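Local atomic coordinates of Rnh (Ribonuclease H) (Chlorobaculum tepidum, PDB entry 3H08), a protein that probably cleaves the RNA strand of RNA-DNA hybrids endonucleolytically, leaving 5'-phosphomonoesters, with magnesium as cofactor. Residues K3-Y8 with L26-S31; E57-P62 with T113-T118. The protein carries 3 engineered substitutions. All blocks are in the same frame, centred on the assembly; numbering follows the deposited sequence. Where two conformers were deposited one is given.

Interaction 1: K3-Y8 with L26-S31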
ATOM      1  N   LYS A   3     -11.367  -7.050  14.741  1.00 28.36           N
ATOM      2  CA  LYS A   3     -10.668  -5.788  15.113  1.00 27.56           C
ATOM      3  C   LYS A   3     -10.765  -4.805  13.954  1.00 27.10           C
ATOM      4  O   LYS A   3     -10.736  -5.223  12.789  1.00 27.12           O
ATOM      5  CB  LYS A   3      -9.180  -6.033  15.367  1.00 28.23           C
ATOM      6  CG  LYS A   3      -8.758  -7.029  16.440  1.00 29.19           C
ATOM      7  CD  LYS A   3      -7.215  -7.046  16.456  1.00 30.21           C
ATOM      8  CE  LYS A   3      -6.603  -8.041  17.398  1.00 32.82           C
ATOM      9  NZ  LYS A   3      -5.119  -7.853  17.337  1.00 35.78           N
ATOM     10  N   THR A   4     -10.880  -3.514  14.256  1.00 25.54           N
ATOM     11  CA  THR A   4     -10.638  -2.480  13.236  1.00 24.67           C
ATOM     12  C   THR A   4      -9.237  -1.942  13.415  1.00 23.77           C
ATOM     13  O   THR A   4      -8.880  -1.370  14.474  1.00 23.96           O
ATOM     14  CB  THR A   4     -11.626  -1.320  13.274  1.00 25.85           C
ATOM     15  OG1 THR A   4     -12.961  -1.816  13.100  1.00 28.06           O
ATOM     16  CG2 THR A   4     -11.281  -0.300  12.197  1.00 27.52           C
ATOM     17  N   ILE A   5      -8.431  -2.149  12.374  0.50 23.08           N
ATOM     18  CA  ILE A   5      -7.013  -1.816  12.343  0.50 22.31           C
ATOM     19  C   ILE A   5      -6.778  -0.710  11.338  0.50 21.60           C
ATOM     20  O   ILE A   5      -7.166  -0.835  10.177  0.50 20.68           O
ATOM     21  CB  ILE A   5      -6.160  -3.039  11.873  0.50 22.59           C
ATOM     22  CG1 ILE A   5      -6.550  -4.301  12.626  0.50 23.02           C
ATOM     23  CG2 ILE A   5      -4.692  -2.763  12.038  0.50 23.03           C
ATOM     24  CD1 ILE A   5      -6.412  -4.198  14.124  0.50 24.09           C
ATOM     25  N   THR A   6      -6.058   0.331  11.743  1.00 21.22           N
ATOM     26  CA  THR A   6      -5.785   1.440  10.841  1.00 20.72           C
ATOM     27  C   THR A   6      -4.343   1.257  10.328  1.00 21.85           C
ATOM     28  O   THR A   6      -3.443   0.992  11.105  1.00 21.91           O
ATOM     29  CB  THR A   6      -6.014   2.760  11.564  1.00 21.70           C
ATOM     30  OG1 THR A   6      -7.354   2.794  12.047  1.00 21.96           O
ATOM     31  CG2 THR A   6      -5.750   3.954  10.658  1.00 22.12           C
ATOM     32  N   ILE A   7      -4.161   1.363   9.007  1.00 20.79           N
ATOM     33  CA  ILE A   7      -2.876   1.137   8.376  1.00 20.58           C
ATOM     34  C   ILE A   7      -2.533   2.345   7.541  1.00 21.14           C
ATOM     35  O   ILE A   7      -3.340   2.830   6.760  1.00 21.79           O
ATOM     36  CB  ILE A   7      -2.874  -0.148   7.502  1.00 21.50           C
ATOM     37  CG1 ILE A   7      -3.377  -1.323   8.318  1.00 22.39           C
ATOM     38  CG2 ILE A   7      -1.516  -0.395   6.946  1.00 24.03           C
ATOM     39  CD1 ILE A   7      -3.330  -2.629   7.593  1.00 24.08           C
ATOM     40  N   TYR A   8      -1.301   2.807   7.714  1.00 21.17           N
ATOM     41  CA  TYR A   8      -0.745   3.956   7.003  1.00 20.84           C
ATOM     42  C   TYR A   8       0.380   3.447   6.126  1.00 21.78           C
ATOM     43  O   TYR A   8       1.294   2.812   6.612  1.00 22.38           O
ATOM     44  CB  TYR A   8      -0.237   4.972   7.982  1.00 20.89           C
ATOM     45  CG  TYR A   8      -1.276   5.464   8.947  1.00 20.28           C
ATOM     46  CD1 TYR A   8      -2.045   6.581   8.655  1.00 20.93           C
ATOM     47  CD2 TYR A   8      -1.515   4.803  10.157  1.00 21.17           C
ATOM     48  CE1 TYR A   8      -2.999   7.055   9.540  1.00 21.05           C
ATOM     49  CE2 TYR A   8      -2.463   5.266  11.029  1.00 21.08           C
ATOM     50  CZ  TYR A   8      -3.223   6.382  10.714  1.00 21.03           C
ATOM     51  OH  TYR A   8      -4.149   6.883  11.624  1.00 23.92           O
ATOM     52  N   LEU A  26       0.929  -0.058  11.245  1.00 22.78           N
ATOM     53  CA  LEU A  26      -0.336  -0.668  11.626  1.00 23.05           C
ATOM     54  C   LEU A  26      -0.665  -0.246  13.034  1.00 22.50           C
ATOM     55  O   LEU A  26       0.190  -0.328  13.919  1.00 23.42           O
ATOM     56  CB  LEU A  26      -0.247  -2.208  11.564  1.00 23.40           C
ATOM     57  CG  LEU A  26      -0.203  -2.814  10.163  1.00 23.97           C
ATOM     58  CD1 LEU A  26       1.170  -2.796   9.610  1.00 27.66           C
ATOM     59  CD2 LEU A  26      -0.750  -4.211  10.180  1.00 26.49           C
ATOM     60  N   MET A  27      -1.884   0.204  13.257  1.00 22.16           N
ATOM     61  CA  MET A  27      -2.303   0.753  14.532  1.00 23.87           C
ATOM     62  C   MET A  27      -3.601   0.115  15.026  1.00 23.30           C
ATOM     63  O   MET A  27      -4.572   0.001  14.301  1.00 22.39           O
ATOM     64  CB  MET A  27      -2.507   2.259  14.357  1.00 25.32           C
ATOM     65  CG  MET A  27      -3.077   2.925  15.517  1.00 27.37           C
ATOM     66  SD  MET A  27      -3.344   4.639  15.076  1.00 31.60           S
ATOM     67  CE  MET A  27      -1.689   5.165  14.741  1.00 32.37           C
ATOM     68  N   TYR A  28      -3.603  -0.286  16.291  1.00 23.83           N
ATOM     69  CA  TYR A  28      -4.805  -0.758  16.968  1.00 24.18           C
ATOM     70  C   TYR A  28      -4.772  -0.212  18.403  1.00 23.06           C
ATOM     71  O   TYR A  28      -4.037  -0.712  19.248  1.00 22.66           O
ATOM     72  CB  TYR A  28      -4.832  -2.270  16.928  1.00 26.56           C
ATOM     73  CG  TYR A  28      -6.016  -2.888  17.615  1.00 26.71           C
ATOM     74  CD1 TYR A  28      -7.316  -2.653  17.172  1.00 29.32           C
ATOM     75  CD2 TYR A  28      -5.840  -3.731  18.717  1.00 28.75           C
ATOM     76  CE1 TYR A  28      -8.397  -3.215  17.834  1.00 29.53           C
ATOM     77  CE2 TYR A  28      -6.897  -4.297  19.357  1.00 28.80           C
ATOM     78  CZ  TYR A  28      -8.168  -4.047  18.922  1.00 29.35           C
ATOM     79  OH  TYR A  28      -9.208  -4.627  19.598  1.00 30.31           O
ATOM     80  N   GLY A  29      -5.549   0.836  18.655  1.00 23.03           N
ATOM     81  CA  GLY A  29      -5.451   1.603  19.884  1.00 23.82           C
ATOM     82  C   GLY A  29      -4.044   2.096  20.125  1.00 24.71           C
ATOM     83  O   GLY A  29      -3.418   2.722  19.246  1.00 25.84           O
ATOM     84  N   SER A  30      -3.512   1.770  21.300  1.00 24.19           N
ATOM     85  CA  SER A  30      -2.140   2.157  21.632  1.00 24.65           C
ATOM     86  C   SER A  30      -1.076   1.204  21.060  1.00 25.36           C
ATOM     87  O   SER A  30       0.117   1.500  21.137  1.00 25.10           O
ATOM     88  CB  SER A  30      -1.974   2.271  23.139  1.00 25.04           C
ATOM     89  OG  SER A  30      -2.208   1.019  23.714  1.00 23.52           O
ATOM     90  N   SER A  31      -1.497   0.077  20.479  0.50 25.27           N
ATOM     91  CA  SER A  31      -0.543  -0.826  19.844  0.50 26.03           C
ATOM     92  C   SER A  31      -0.161  -0.360  18.447  0.50 25.87           C
ATOM     93  O   SER A  31      -1.005   0.113  17.676  0.50 25.91           O
ATOM     94  CB  SER A  31      -1.093  -2.244  19.762  0.50 25.99           C
ATOM     95  OG  SER A  31      -2.315  -2.282  19.077  0.50 28.78           O
TER
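Strands 4-13 and 18-28 form the antiparallel hairpin of the RNase H fold, and this contact lies where the first strand begins and the second ends. Thr6 and Met27 make a hydrogen-bonded pair: Thr6 N donates to Met27 O (3.0 Å), and Met27 N returns a bond to Thr6 O (2.8 Å) that runs nearly along the carbonyl axis. In the neighbouring non-hydrogen-bonded pair, the side chains of Ile7 and Leu26 lie side by side and point the same way, Ile7 CG1 being 4.0 Å from Leu26 CG. Met27 and Thr6 occupy the other face of the sheet, and here the methionine chain, bent at chi3 (-62°), crosses Tyr8 obliquely so that its CE methyl comes 3.8 Å from Tyr8 CE2. Tyr68 and Tyr130 also meet the Tyr8 ring.

Tyr28 carries the largest aromatic contact. With CG anti to its backbone N (chi1 179°), the ring reaches along the first strand to its start. The extended Lys3 chain crosses the phenol at about a right angle, its CD 4.0 Å from the ring centroid of Tyr28 and only 12° off the normal, a CH-pi contact over one face. Thr4 O sits in the ring plane at the edge, 3.4 Å from Tyr28 CD1, and Ile5 CD1 approaches the same carbon obliquely. The tip of Lys3 has a long, weak ion pair with Glu61. An alanine at Lys3 would remove the methylenes over the phenol and would probably leave the Tyr28 ring less firmly placed. Beyond the ring, Tyr28 opens a type II' turn with Gly29 at positive phi; Tyr28 O accepts from both Ser31 N and Ser31 OG, the latter, in one of two Ser31 conformers, at a very short 2.3 Å.

Interaction 2: E57-P62 with T113-T118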
ATOM      1  N   GLU A  57      -0.788  -7.910   4.503  1.00 21.54           N
ATOM      2  CA  GLU A  57      -0.207  -9.227   4.787  1.00 22.43           C
ATOM      3  C   GLU A  57       0.250  -9.361   6.243  1.00 21.86           C
ATOM      4  O   GLU A  57       0.352 -10.475   6.756  1.00 23.38           O
ATOM      5  CB  GLU A  57       0.947  -9.519   3.856  1.00 22.91           C
ATOM      6  CG  GLU A  57       0.504  -9.888   2.477  1.00 24.48           C
ATOM      7  CD  GLU A  57       1.635 -10.241   1.511  1.00 26.81           C
ATOM      8  OE1 GLU A  57       2.815  -9.957   1.787  1.00 32.80           O
ATOM      9  OE2 GLU A  57       1.311 -10.832   0.444  1.00 34.36           O
ATOM     10  N   ALA A  58       0.516  -8.228   6.893  1.00 22.87           N
ATOM     11  CA  ALA A  58       0.996  -8.211   8.294  1.00 22.70           C
ATOM     12  C   ALA A  58      -0.113  -8.457   9.304  1.00 23.16           C
ATOM     13  O   ALA A  58       0.148  -8.734  10.468  1.00 24.51           O
ATOM     14  CB  ALA A  58       1.676  -6.914   8.598  1.00 22.82           C
ATOM     15  N   LEU A  59      -1.349  -8.407   8.863  1.00 23.25           N
ATOM     16  CA  LEU A  59      -2.459  -8.722   9.738  1.00 23.21           C
ATOM     17  C   LEU A  59      -2.521 -10.240   9.985  1.00 23.76           C
ATOM     18  O   LEU A  59      -2.474 -11.032   9.049  1.00 24.00           O
ATOM     19  CB  LEU A  59      -3.743  -8.241   9.109  1.00 22.74           C
ATOM     20  CG  LEU A  59      -3.849  -6.752   8.858  1.00 23.19           C
ATOM     21  CD1 LEU A  59      -4.986  -6.470   7.920  1.00 24.20           C
ATOM     22  CD2 LEU A  59      -4.033  -6.007  10.107  1.00 26.55           C
ATOM     23  N   LYS A  60      -2.664 -10.640  11.243  1.00 25.26           N
ATOM     24  CA  LYS A  60      -2.625 -12.035  11.607  1.00 25.08           C
ATOM     25  C   LYS A  60      -3.975 -12.743  11.428  1.00 24.62           C
ATOM     26  O   LYS A  60      -4.030 -13.971  11.300  1.00 25.55           O
ATOM     27  CB  LYS A  60      -2.216 -12.176  13.076  1.00 26.09           C
ATOM     28  CG  LYS A  60      -0.945 -11.448  13.445  1.00 28.35           C
ATOM     29  CD  LYS A  60      -0.667 -11.589  14.930  1.00 28.72           C
ATOM     30  CE  LYS A  60       0.190 -10.476  15.463  1.00 31.29           C
ATOM     31  NZ  LYS A  60       0.798 -10.881  16.785  1.00 34.45           N
ATOM     32  N   GLU A  61      -5.054 -11.967  11.509  1.00 24.01           N
ATOM     33  CA  GLU A  61      -6.394 -12.488  11.368  1.00 24.23           C
ATOM     34  C   GLU A  61      -7.215 -11.560  10.475  1.00 22.80           C
ATOM     35  O   GLU A  61      -6.840 -10.420  10.279  1.00 21.26           O
ATOM     36  CB  GLU A  61      -7.041 -12.671  12.737  1.00 26.25           C
ATOM     37  CG  GLU A  61      -7.364 -11.404  13.493  1.00 31.75           C
ATOM     38  CD  GLU A  61      -6.251 -10.927  14.456  1.00 38.82           C
ATOM     39  OE1 GLU A  61      -5.652 -11.765  15.169  1.00 43.26           O
ATOM     40  OE2 GLU A  61      -5.994  -9.699  14.502  1.00 45.09           O
ATOM     41  N   PRO A  62      -8.315 -12.063   9.902  1.00 22.76           N
ATOM     42  CA  PRO A  62      -9.210 -11.176   9.133  1.00 22.95           C
ATOM     43  C   PRO A  62      -9.614  -9.964   9.960  1.00 22.42           C
ATOM     44  O   PRO A  62      -9.955 -10.111  11.145  1.00 23.83           O
ATOM     45  CB  PRO A  62     -10.418 -12.068   8.841  1.00 21.79           C
ATOM     46  CG  PRO A  62      -9.818 -13.394   8.732  1.00 22.52           C
ATOM     47  CD  PRO A  62      -8.793 -13.436   9.852  1.00 23.67           C
ATOM     48  N   THR A 113     -10.350  -9.473  -0.092  1.00 23.45           N
ATOM     49  CA  THR A 113     -11.291 -10.504   0.262  1.00 23.00           C
ATOM     50  C   THR A 113     -11.086 -10.968   1.709  1.00 23.11           C
ATOM     51  O   THR A 113     -12.056 -11.192   2.444  1.00 24.09           O
ATOM     52  CB  THR A 113     -11.132 -11.697  -0.684  1.00 23.93           C
ATOM     53  OG1 THR A 113     -11.363 -11.267  -2.033  1.00 28.68           O
ATOM     54  CG2 THR A 113     -12.093 -12.808  -0.347  1.00 23.97           C
ATOM     55  N   LEU A 114      -9.843 -11.137   2.122  1.00 21.99           N
ATOM     56  CA  LEU A 114      -9.548 -11.520   3.510  1.00 22.23           C
ATOM     57  C   LEU A 114      -9.976 -10.446   4.472  1.00 21.88           C
ATOM     58  O   LEU A 114     -10.439 -10.759   5.570  1.00 21.95           O
ATOM     59  CB  LEU A 114      -8.062 -11.804   3.690  1.00 23.00           C
ATOM     60  CG  LEU A 114      -7.505 -12.952   2.876  1.00 26.04           C
ATOM     61  CD1 LEU A 114      -6.034 -13.116   3.189  1.00 28.72           C
ATOM     62  CD2 LEU A 114      -8.260 -14.209   3.166  1.00 28.05           C
ATOM     63  N   HIS A 115      -9.752  -9.190   4.096  1.00 22.20           N
ATOM     64  CA  HIS A 115      -9.995  -8.062   4.978  1.00 21.66           C
ATOM     65  C   HIS A 115     -10.990  -7.142   4.340  1.00 21.57           C
ATOM     66  O   HIS A 115     -11.028  -7.034   3.110  1.00 23.50           O
ATOM     67  CB  HIS A 115      -8.675  -7.315   5.218  1.00 22.43           C
ATOM     68  CG  HIS A 115      -7.600  -8.203   5.770  1.00 20.98           C
ATOM     69  ND1 HIS A 115      -7.668  -8.745   7.033  1.00 21.23           N
ATOM     70  CD2 HIS A 115      -6.465  -8.681   5.213  1.00 21.09           C
ATOM     71  CE1 HIS A 115      -6.611  -9.510   7.238  1.00 22.18           C
ATOM     72  NE2 HIS A 115      -5.877  -9.512   6.143  1.00 20.66           N
ATOM     73  N   ARG A 116     -11.788  -6.453   5.153  1.00 20.58           N
ATOM     74  CA  ARG A 116     -12.760  -5.486   4.622  1.00 21.69           C
ATOM     75  C   ARG A 116     -12.149  -4.115   4.743  1.00 21.19           C
ATOM     76  O   ARG A 116     -12.040  -3.557   5.839  1.00 21.19           O
ATOM     77  CB  ARG A 116     -14.088  -5.622   5.355  1.00 21.95           C
ATOM     78  CG  ARG A 116     -14.703  -7.007   5.145  1.00 25.16           C
ATOM     79  CD  ARG A 116     -16.184  -7.009   5.270  1.00 26.03           C
ATOM     80  NE  ARG A 116     -16.769  -8.247   4.764  1.00 27.47           N
ATOM     81  CZ  ARG A 116     -17.305  -8.386   3.561  1.00 30.07           C
ATOM     82  NH1 ARG A 116     -17.345  -7.364   2.703  1.00 31.74           N
ATOM     83  NH2 ARG A 116     -17.810  -9.553   3.206  1.00 30.71           N
ATOM     84  N   VAL A 117     -11.634  -3.623   3.623  1.00 21.00           N
ATOM     85  CA  VAL A 117     -10.749  -2.458   3.601  1.00 21.04           C
ATOM     86  C   VAL A 117     -11.414  -1.229   2.999  1.00 20.75           C
ATOM     87  O   VAL A 117     -12.012  -1.285   1.943  1.00 23.07           O
ATOM     88  CB  VAL A 117      -9.446  -2.764   2.801  1.00 20.78           C
ATOM     89  CG1 VAL A 117      -8.423  -1.633   2.969  1.00 22.71           C
ATOM     90  CG2 VAL A 117      -8.844  -4.088   3.219  1.00 22.24           C
ATOM     91  N   THR A 118     -11.308  -0.120   3.713  0.60 22.31           N
ATOM     92  CA  THR A 118     -11.684   1.167   3.170  0.60 22.06           C
ATOM     93  C   THR A 118     -10.373   1.900   2.943  0.60 22.37           C
ATOM     94  O   THR A 118      -9.474   1.839   3.759  0.60 23.42           O
ATOM     95  CB  THR A 118     -12.590   1.944   4.128  0.60 23.04           C
ATOM     96  OG1 THR A 118     -11.948   2.051   5.398  0.60 27.67           O
ATOM     97  CG2 THR A 118     -13.888   1.223   4.306  0.60 21.92           C
TER
HETATM   98  O   HOH W   1      -3.297 -10.821   6.118  1.00 26.05           O
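Two hydrogen bonds grip the oxygen of water 1: it donates to Leu59 O, 3.1 Å away, and pairs with His115 NE2 at 2.9 Å, lying in the plane of the imidazole. The other ring nitrogen, His115 ND1, is bonded to the backbone N of Ala63, so both nitrogens of this buried histidine are satisfied and the rotation of the ring is fixed. Between them, at the edge and again in plane, Glu61 O faces His115 CE1 at 3.2 Å, a close approach that would probably draw on the electron-poor character of that carbon.

The flat sides of the ring are packed as well. Leu59 CD1 stands over the centre of one face, 3.5 Å from the His115 centroid and 8° off the normal, a well-directed CH-pi contact. Leu114 CB lies on the opposite face, displaced toward the rim. The ring is thus sandwiched between an aliphatic group from each segment. In the RNase H fold the loop 57-62 leads from helix 44-57 into strand 64-69, while 113-118 ends helix 102-114 and begins strand 116-121, which runs parallel to 64-69 at the sheet edge after a beta-alpha-beta crossover. His115 is the first residue to leave helical geometry, and its CG, anti to the carbonyl carbon (chi1 -56°), turns the imidazole into the bend of the loop. Pro62 lies alongside: its CA is 3.6 Å from His115 ND1, and its CB rests 3.5 Å from Leu114 O at the helix end.

Overall arrangement
From the N terminus the chain runs through strand 4-13, reverses, and returns along strand 18-28, so interaction 1 joins the open end of a hairpin in the middle of the sheet, closing a loop whose 17 intervening residues are mostly strand. Strand 31-39 and helix 44-57 follow before interaction 2 opens at 57-62; it closes at 113-118, after strand 64-69 and three helices. The two loops therefore follow one another in series, neither nesting nor crossing. They still touch in space through Leu59, whose CD2 packs on Ile5 and Leu26 of interaction 1 while its CD1 serves interaction 2. Together they tie the hairpin, the helix-to-strand loop and the edge strand 116-121 at one end of the sheet.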